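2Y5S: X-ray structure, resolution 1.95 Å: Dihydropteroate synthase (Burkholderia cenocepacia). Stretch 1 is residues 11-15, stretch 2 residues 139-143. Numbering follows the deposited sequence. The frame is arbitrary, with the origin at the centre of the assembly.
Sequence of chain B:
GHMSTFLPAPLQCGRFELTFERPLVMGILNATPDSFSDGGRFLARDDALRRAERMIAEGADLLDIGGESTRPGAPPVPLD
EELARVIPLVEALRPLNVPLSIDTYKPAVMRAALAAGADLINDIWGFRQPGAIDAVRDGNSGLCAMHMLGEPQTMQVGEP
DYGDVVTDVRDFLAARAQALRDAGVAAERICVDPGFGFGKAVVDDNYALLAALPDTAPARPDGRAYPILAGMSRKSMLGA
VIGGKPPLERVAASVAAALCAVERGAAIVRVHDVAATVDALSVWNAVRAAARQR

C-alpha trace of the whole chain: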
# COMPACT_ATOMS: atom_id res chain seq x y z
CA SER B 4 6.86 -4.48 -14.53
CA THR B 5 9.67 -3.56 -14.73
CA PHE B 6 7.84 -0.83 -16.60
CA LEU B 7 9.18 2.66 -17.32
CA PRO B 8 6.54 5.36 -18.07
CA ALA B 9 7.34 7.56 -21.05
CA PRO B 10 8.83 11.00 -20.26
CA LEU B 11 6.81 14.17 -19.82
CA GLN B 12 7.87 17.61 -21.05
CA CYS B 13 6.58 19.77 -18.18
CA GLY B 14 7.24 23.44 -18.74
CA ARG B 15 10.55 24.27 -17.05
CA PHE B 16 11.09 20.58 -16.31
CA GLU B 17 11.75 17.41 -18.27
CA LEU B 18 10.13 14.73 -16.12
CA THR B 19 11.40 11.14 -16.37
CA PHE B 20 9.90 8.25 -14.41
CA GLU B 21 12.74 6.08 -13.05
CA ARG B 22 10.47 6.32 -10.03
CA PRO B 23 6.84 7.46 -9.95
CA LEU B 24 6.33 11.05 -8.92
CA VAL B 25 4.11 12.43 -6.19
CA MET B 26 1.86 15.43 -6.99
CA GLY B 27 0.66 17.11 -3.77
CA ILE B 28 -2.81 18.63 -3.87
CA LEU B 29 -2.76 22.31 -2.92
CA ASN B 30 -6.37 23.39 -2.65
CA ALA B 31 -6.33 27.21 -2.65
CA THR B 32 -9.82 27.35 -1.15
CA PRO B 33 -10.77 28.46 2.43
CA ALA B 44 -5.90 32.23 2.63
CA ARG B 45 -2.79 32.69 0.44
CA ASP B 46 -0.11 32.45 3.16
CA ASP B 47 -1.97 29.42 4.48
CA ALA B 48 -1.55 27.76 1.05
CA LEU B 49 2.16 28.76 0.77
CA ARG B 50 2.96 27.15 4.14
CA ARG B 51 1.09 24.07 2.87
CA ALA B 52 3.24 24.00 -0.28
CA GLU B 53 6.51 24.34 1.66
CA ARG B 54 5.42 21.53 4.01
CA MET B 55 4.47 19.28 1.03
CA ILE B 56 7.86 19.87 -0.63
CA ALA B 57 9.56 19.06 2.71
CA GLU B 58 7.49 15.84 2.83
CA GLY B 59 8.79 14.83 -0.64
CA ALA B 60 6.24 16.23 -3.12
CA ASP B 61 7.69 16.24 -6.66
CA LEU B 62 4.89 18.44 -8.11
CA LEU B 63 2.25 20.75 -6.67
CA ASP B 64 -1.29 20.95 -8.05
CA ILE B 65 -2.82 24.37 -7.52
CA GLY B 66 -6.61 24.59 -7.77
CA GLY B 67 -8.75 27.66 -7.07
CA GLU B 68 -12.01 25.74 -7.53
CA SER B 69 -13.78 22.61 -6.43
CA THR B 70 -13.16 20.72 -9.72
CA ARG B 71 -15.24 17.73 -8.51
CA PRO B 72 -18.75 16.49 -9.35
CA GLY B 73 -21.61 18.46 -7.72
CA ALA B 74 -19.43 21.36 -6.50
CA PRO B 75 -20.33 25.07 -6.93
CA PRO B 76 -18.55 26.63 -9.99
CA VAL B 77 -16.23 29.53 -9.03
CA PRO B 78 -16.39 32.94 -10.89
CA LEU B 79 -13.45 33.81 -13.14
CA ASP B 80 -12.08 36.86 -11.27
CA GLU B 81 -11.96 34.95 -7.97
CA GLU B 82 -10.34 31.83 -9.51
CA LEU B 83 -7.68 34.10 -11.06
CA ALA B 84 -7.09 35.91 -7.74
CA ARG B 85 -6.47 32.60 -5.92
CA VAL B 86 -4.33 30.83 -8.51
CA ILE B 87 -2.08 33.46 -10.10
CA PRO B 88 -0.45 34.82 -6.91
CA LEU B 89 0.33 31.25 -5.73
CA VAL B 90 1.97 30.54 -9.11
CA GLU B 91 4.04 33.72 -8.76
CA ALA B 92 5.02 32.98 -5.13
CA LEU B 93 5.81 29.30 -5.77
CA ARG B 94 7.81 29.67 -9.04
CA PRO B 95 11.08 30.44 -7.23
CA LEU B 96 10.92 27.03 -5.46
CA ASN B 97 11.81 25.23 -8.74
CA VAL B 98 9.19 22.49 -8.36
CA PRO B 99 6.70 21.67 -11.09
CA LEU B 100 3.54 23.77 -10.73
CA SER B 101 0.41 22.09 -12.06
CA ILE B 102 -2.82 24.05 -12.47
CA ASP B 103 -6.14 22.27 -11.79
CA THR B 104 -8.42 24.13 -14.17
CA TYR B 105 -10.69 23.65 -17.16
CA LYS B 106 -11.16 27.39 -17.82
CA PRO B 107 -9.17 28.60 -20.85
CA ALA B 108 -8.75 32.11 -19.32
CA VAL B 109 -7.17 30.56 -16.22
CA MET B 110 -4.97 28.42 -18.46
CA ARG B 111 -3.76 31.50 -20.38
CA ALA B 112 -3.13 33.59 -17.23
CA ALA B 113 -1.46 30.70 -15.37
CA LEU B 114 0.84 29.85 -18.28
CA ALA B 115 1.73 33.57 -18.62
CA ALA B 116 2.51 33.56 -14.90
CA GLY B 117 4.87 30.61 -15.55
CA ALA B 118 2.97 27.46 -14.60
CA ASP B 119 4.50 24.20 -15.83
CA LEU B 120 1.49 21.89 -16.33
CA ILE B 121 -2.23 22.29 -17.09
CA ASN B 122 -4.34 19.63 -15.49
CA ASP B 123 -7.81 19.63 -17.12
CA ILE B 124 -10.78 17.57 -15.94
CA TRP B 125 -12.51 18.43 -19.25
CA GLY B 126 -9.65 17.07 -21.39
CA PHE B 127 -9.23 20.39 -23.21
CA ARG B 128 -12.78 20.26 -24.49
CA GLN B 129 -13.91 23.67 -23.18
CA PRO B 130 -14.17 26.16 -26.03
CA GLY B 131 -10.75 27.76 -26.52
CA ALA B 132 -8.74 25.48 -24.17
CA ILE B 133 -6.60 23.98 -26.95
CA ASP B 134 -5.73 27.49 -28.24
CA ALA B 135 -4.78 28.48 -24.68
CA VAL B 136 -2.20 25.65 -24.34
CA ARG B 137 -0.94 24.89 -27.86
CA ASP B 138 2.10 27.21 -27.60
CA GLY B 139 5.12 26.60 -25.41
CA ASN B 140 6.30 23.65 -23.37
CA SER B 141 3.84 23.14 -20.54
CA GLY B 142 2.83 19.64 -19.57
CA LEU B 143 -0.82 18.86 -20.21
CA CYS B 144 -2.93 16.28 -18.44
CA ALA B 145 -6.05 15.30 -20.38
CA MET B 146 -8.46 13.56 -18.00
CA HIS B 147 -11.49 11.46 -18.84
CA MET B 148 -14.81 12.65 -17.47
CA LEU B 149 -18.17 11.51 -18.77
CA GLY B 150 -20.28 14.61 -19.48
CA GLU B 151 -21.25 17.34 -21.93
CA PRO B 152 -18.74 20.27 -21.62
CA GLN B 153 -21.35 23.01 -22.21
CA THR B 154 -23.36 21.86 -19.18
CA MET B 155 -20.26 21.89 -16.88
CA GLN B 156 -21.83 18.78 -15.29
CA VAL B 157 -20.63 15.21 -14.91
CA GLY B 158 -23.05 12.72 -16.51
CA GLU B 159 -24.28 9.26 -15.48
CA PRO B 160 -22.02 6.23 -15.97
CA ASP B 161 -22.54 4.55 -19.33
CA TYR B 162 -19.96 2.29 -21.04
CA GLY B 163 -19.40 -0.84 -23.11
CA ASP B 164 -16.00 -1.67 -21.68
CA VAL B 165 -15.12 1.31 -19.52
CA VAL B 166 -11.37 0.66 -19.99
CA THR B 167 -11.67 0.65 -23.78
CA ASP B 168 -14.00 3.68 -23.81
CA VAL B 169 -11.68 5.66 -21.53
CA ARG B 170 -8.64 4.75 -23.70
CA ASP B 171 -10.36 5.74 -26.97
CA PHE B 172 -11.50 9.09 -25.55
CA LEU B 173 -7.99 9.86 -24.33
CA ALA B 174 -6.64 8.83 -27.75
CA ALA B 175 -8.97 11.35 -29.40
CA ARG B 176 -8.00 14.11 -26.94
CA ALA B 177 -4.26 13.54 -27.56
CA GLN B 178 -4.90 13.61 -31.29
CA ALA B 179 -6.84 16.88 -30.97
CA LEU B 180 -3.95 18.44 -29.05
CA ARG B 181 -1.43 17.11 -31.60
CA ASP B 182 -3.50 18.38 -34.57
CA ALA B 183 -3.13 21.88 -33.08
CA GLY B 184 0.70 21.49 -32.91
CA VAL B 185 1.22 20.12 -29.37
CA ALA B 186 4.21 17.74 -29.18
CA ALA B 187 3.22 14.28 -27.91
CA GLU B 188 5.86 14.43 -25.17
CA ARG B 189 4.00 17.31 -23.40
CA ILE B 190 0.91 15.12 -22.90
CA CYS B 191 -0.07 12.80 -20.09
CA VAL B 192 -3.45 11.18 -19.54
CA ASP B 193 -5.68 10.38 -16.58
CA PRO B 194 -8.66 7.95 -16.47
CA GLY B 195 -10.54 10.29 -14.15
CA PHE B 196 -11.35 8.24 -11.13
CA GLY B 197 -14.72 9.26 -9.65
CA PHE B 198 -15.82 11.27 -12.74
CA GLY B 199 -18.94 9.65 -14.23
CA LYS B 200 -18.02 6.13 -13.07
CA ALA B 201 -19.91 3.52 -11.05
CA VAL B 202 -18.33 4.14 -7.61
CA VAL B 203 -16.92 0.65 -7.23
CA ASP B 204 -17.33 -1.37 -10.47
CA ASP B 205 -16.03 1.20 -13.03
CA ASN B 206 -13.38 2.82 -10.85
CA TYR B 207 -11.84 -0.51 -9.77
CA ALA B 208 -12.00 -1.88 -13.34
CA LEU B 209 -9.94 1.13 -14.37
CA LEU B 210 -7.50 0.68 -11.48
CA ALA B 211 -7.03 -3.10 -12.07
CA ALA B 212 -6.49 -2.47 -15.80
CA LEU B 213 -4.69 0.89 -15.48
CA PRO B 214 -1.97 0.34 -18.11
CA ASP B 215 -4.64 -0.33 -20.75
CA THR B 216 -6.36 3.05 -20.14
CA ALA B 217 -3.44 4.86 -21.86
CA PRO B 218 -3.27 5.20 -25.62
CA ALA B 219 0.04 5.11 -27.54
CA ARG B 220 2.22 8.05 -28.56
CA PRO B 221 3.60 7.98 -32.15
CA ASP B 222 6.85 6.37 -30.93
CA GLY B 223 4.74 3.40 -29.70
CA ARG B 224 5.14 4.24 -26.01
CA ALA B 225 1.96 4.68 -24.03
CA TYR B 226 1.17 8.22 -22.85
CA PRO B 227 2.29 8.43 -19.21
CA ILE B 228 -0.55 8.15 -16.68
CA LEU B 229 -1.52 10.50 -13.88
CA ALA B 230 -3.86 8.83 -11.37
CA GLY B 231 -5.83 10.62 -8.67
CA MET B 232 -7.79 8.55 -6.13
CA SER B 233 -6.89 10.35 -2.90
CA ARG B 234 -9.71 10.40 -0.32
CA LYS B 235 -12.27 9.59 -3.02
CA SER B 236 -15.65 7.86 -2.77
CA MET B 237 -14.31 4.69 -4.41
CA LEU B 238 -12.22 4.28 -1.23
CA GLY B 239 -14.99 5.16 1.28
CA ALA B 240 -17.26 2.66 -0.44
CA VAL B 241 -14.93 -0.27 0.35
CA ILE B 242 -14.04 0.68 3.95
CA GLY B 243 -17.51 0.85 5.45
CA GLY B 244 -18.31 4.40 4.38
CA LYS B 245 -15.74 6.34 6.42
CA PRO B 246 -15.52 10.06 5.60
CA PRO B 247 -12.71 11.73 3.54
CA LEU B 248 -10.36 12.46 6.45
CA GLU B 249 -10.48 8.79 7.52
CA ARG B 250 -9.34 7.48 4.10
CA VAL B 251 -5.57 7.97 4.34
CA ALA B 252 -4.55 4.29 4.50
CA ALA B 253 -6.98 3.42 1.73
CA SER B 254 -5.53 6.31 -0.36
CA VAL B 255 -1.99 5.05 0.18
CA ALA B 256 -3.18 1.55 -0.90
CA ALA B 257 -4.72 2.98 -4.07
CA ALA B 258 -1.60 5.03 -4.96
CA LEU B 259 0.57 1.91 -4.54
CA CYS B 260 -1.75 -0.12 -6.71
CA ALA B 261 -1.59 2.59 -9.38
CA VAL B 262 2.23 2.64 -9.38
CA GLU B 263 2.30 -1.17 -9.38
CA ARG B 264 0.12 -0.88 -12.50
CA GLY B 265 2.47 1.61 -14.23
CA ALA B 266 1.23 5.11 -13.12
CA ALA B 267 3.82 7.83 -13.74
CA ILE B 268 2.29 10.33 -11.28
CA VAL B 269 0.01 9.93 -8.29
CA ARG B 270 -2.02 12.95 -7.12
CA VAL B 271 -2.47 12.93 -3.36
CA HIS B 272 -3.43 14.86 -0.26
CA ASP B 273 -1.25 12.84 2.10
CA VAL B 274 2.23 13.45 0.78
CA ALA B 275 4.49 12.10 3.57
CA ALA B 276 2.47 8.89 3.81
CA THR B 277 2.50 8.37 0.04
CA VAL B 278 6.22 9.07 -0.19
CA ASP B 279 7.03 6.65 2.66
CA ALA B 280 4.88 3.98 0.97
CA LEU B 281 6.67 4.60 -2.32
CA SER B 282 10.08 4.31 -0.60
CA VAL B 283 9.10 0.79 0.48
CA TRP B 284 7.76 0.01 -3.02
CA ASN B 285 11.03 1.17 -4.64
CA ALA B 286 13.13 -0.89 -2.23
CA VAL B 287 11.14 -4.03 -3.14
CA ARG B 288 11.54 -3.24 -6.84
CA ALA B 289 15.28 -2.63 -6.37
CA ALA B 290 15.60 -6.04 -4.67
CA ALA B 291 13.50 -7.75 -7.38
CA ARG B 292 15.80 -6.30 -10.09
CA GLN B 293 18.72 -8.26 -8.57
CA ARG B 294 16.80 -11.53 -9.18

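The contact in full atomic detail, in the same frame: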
# COMPACT_ATOMS: atom_id res chain seq x y z
N LEU B 11 7.74 13.07 -19.70
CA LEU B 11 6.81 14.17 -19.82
C LEU B 11 7.54 15.52 -19.88
O LEU B 11 8.20 15.92 -18.92
CB LEU B 11 5.83 14.15 -18.65
CG LEU B 11 4.67 15.15 -18.75
CD1 LEU B 11 3.80 14.84 -19.97
CD2 LEU B 11 3.82 15.17 -17.43
N GLN B 12 7.41 16.23 -20.99
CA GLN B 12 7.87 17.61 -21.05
C GLN B 12 6.89 18.46 -20.20
O GLN B 12 5.70 18.42 -20.42
CB GLN B 12 7.94 18.06 -22.50
CG GLN B 12 8.26 19.51 -22.73
CD GLN B 12 9.59 19.92 -22.13
OE1 GLN B 12 10.59 19.21 -22.29
NE2 GLN B 12 9.60 21.06 -21.44
N CYS B 13 7.42 19.17 -19.21
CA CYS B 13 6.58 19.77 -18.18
C CYS B 13 7.03 21.18 -17.88
O CYS B 13 7.49 21.48 -16.78
CB CYS B 13 6.58 18.89 -16.93
SG CYS B 13 5.30 19.29 -15.74
N GLY B 14 6.88 22.04 -18.87
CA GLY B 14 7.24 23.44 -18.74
C GLY B 14 8.73 23.60 -18.53
O GLY B 14 9.51 23.29 -19.41
N ARG B 15 9.12 24.08 -17.35
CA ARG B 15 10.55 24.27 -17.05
C ARG B 15 11.27 22.94 -16.88
O ARG B 15 12.49 22.92 -16.87
CB ARG B 15 10.74 25.07 -15.75
CG ARG B 15 10.37 26.53 -15.82
CD ARG B 15 10.42 27.13 -14.42
NE ARG B 15 9.31 26.66 -13.57
CZ ARG B 15 9.22 26.88 -12.26
NH1 ARG B 15 10.17 27.55 -11.61
NH2 ARG B 15 8.17 26.43 -11.58
N GLY B 139 4.21 26.70 -26.53
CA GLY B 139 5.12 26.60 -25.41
C GLY B 139 5.38 25.16 -25.05
O GLY B 139 5.19 24.26 -25.88
N ASN B 140 5.82 24.95 -23.82
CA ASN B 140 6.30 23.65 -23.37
C ASN B 140 5.63 23.06 -22.15
O ASN B 140 6.14 22.10 -21.59
CB ASN B 140 7.80 23.73 -23.13
CG ASN B 140 8.57 23.12 -24.24
OD1 ASN B 140 8.94 21.95 -24.17
ND2 ASN B 140 8.73 23.86 -25.33
N SER B 141 4.51 23.62 -21.73
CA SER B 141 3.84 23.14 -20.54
C SER B 141 3.44 21.68 -20.72
O SER B 141 3.12 21.23 -21.83
CB SER B 141 2.61 23.98 -20.21
OG SER B 141 1.72 24.05 -21.31
N GLY B 142 3.48 20.93 -19.63
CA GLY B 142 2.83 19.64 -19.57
C GLY B 142 1.32 19.83 -19.60
O GLY B 142 0.80 20.88 -19.19
N LEU B 143 0.63 18.82 -20.10
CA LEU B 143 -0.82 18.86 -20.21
C LEU B 143 -1.38 17.52 -19.82
O LEU B 143 -1.03 16.50 -20.43
CB LEU B 143 -1.24 19.17 -21.65
CG LEU B 143 -0.70 20.44 -22.31
CD1 LEU B 143 -1.01 20.43 -23.80
CD2 LEU B 143 -1.31 21.65 -21.63

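Residues 11-15 and 139-143, at least 126 positions apart in sequence where they touch, meet over a small contact burying 254 Å² in all. The backbones run in opposite directions here, with Cys13 CA 4.0 Å from Gly142 CA and Gly14 CA 3.9 Å from Ser141 CA. Leu11 opens the first strand; its CA-to-CB bond points sideways, and although the end of the side chain turns nearer the second stretch, it stops short of direct contact.

Gln12 does more. Its carbonyl O lies 3.2 Å from Gly142 CA; a CB on Gly142 would point toward stretch 1 and be tight against Gln12 O and Cys13 SG. The Gln12 CA-to-CB bond points sideways, but the end of its side chain comes nearer the second stretch, with Gln12 CG a tight 2.9 Å from Asn140 OD1. Gln12 NE2 is equally near Asn140 OD1, at 2.9 Å, but the angle is too poor for a hydrogen bond.

The Cys13 CA-to-CB bond points away, and its main chain lies closest, with Cys13 CA 3.6 Å from Gly142 N. The single hydrogen bond across the stretches follows at Gly14, whose N donates to Asn140 O (2.8 Å, 147°). Gly14 has a positive phi of 65°, a conformation that favours glycine. Arg15 then turns away and makes no contact, its guanidinium group hydrogen-bonded elsewhere in the structure.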